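Local coordinates for like-Sm ribonucleoprotein core (Methanococcus vannielii SB, PDB 5MKI) that probably binds RNA, as Sm-like proteins do, forming a seven-subunit ring with binding sites for uridine monophosphate, at residues A35-L38 and H39-A43. Residues are numbered along the deposited sequence; the frame is centred on the assembly and turned at random.
Sequences AYDL and HMNVA
Asp-37 and Asn-41 clasp each other across a type I turn that runs from Asp-37 to Met-40, part of the Sm1 motif of the Sm fold. From CB, the Asp-37 side chain turns between its own backbone N and carbonyl carbon (chi1 60°), which swings the carboxylate in against the backbone of the turn, CG 3.4 Å from Asn-41 ND2. OD1 takes two weak backbone hydrogen bonds, from His-39 N and from Asn-41 N, the latter at 2.9 Å. OD2 offers its syn lone pair to Asn-41 ND2 at 2.7 Å, the carboxylate and amide planes 66° apart. The turn itself is closed by the hydrogen bond from Met-40 N to Asp-37 O at 2.8 Å, and Asp-37 N donates to Asn-41 O at 3.3 Å. With an alanine here, Asn-41 ND2 and both backbone N-H groups would probably lose their carboxylate partner, leaving Gly-64 N to hold the amide through OD1. His-39 and Asn-41 belong to the UMP site, empty in this chain. Farther along, Ala-43 N hydrogen-bonds to Ala-35 O at 3.0 Å, and Tyr-36 CB packs on Val-42 CG1. The turn joins strands 28-36 and 42-44 into a hairpin, with strand 57-62 beyond 42-44 and Pro-7 of a neighbouring subunit against Asp-37 and Asn-41.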
loop_
_atom_site.group_PDB
_atom_site.type_symbol
_atom_site.label_atom_id
_atom_site.label_comp_id
_atom_site.label_asym_id
_atom_site.label_seq_id
_atom_site.Cartn_x
_atom_site.Cartn_y
_atom_site.Cartn_z
ATOM N N ALA A 35 24.762 3.496 -2.833
ATOM C CA ALA A 35 24.176 2.901 -1.635
ATOM C C ALA A 35 22.793 2.386 -1.978
ATOM O O ALA A 35 22.126 2.922 -2.864
ATOM C CB ALA A 35 24.095 3.909 -0.480
ATOM N N TYR A 36 22.383 1.333 -1.269
ATOM C CA TYR A 36 21.041 0.772 -1.359
ATOM C C TYR A 36 20.733 0.073 -0.038
ATOM O O TYR A 36 21.637 -0.224 0.750
ATOM C CB TYR A 36 20.903 -0.220 -2.523
ATOM C CG TYR A 36 21.558 -1.536 -2.201
ATOM C CD1 TYR A 36 22.936 -1.661 -2.231
ATOM C CD2 TYR A 36 20.802 -2.642 -1.821
ATOM C CE1 TYR A 36 23.546 -2.853 -1.908
ATOM C CE2 TYR A 36 21.406 -3.833 -1.492
ATOM C CZ TYR A 36 22.770 -3.936 -1.546
ATOM O OH TYR A 36 23.375 -5.117 -1.225
ATOM N N ASP A 37 19.441 -0.198 0.193
ATOM C CA ASP A 37 18.984 -0.855 1.418
ATOM C C ASP A 37 17.937 -1.904 1.048
ATOM O O ASP A 37 17.573 -2.061 -0.123
ATOM C CB ASP A 37 18.438 0.155 2.454
ATOM C CG ASP A 37 17.244 0.972 1.940
ATOM O OD1 ASP A 37 16.524 0.523 1.030
ATOM O OD2 ASP A 37 17.018 2.090 2.456
ATOM N N LEU A 38 17.424 -2.619 2.061
ATOM C CA LEU A 38 16.528 -3.731 1.773
ATOM C C LEU A 38 15.144 -3.282 1.326
ATOM O O LEU A 38 14.355 -4.124 0.884
ATOM C CB LEU A 38 16.427 -4.656 2.989
ATOM C CG LEU A 38 17.668 -5.531 3.184
ATOM C CD1 LEU A 38 17.498 -6.450 4.381
ATOM C CD2 LEU A 38 18.028 -6.318 1.905
ATOM N N HIS A 39 14.834 -1.991 1.405
ATOM C CA HIS A 39 13.638 -1.463 0.757
ATOM C C HIS A 39 13.836 -1.177 -0.725
ATOM O O HIS A 39 12.878 -0.763 -1.390
ATOM C CB HIS A 39 13.190 -0.178 1.451
ATOM C CG HIS A 39 12.894 -0.359 2.904
ATOM N ND1 HIS A 39 13.446 0.444 3.880
ATOM C CD2 HIS A 39 12.117 -1.261 3.549
ATOM C CE1 HIS A 39 13.012 0.050 5.066
ATOM N NE2 HIS A 39 12.204 -0.981 4.892
ATOM N N MET A 40 15.049 -1.366 -1.243
ATOM C CA MET A 40 15.461 -0.922 -2.575
ATOM C C MET A 40 15.470 0.602 -2.714
ATOM O O MET A 40 15.388 1.111 -3.839
ATOM C CB MET A 40 14.597 -1.548 -3.689
ATOM C CG MET A 40 14.541 -3.094 -3.693
ATOM S SD MET A 40 14.029 -3.886 -5.259
ATOM C CE MET A 40 15.031 -2.988 -6.439
ATOM N N ASN A 41 15.539 1.359 -1.605
ATOM C CA ASN A 41 15.991 2.742 -1.710
ATOM C C ASN A 41 17.405 2.743 -2.299
ATOM O O ASN A 41 18.210 1.857 -2.007
ATOM C CB ASN A 41 16.028 3.460 -0.350
ATOM C CG ASN A 41 14.677 3.497 0.388
ATOM O OD1 ASN A 41 13.612 3.707 -0.186
ATOM N ND2 ASN A 41 14.752 3.330 1.684
ATOM N N VAL A 42 17.721 3.735 -3.128
ATOM C CA VAL A 42 19.046 3.813 -3.750
ATOM C C VAL A 42 19.507 5.267 -3.813
ATOM O O VAL A 42 18.722 6.182 -4.102
ATOM C CB VAL A 42 19.074 3.166 -5.156
ATOM C CG1 VAL A 42 18.646 1.702 -5.109
ATOM C CG2 VAL A 42 18.197 3.934 -6.145
ATOM N N ALA A 43 20.790 5.483 -3.518
ATOM C CA ALA A 43 21.432 6.777 -3.715
ATOM C C ALA A 43 22.222 6.720 -5.021
ATOM O O ALA A 43 23.131 5.896 -5.160
ATOM C CB ALA A 43 22.344 7.127 -2.541
#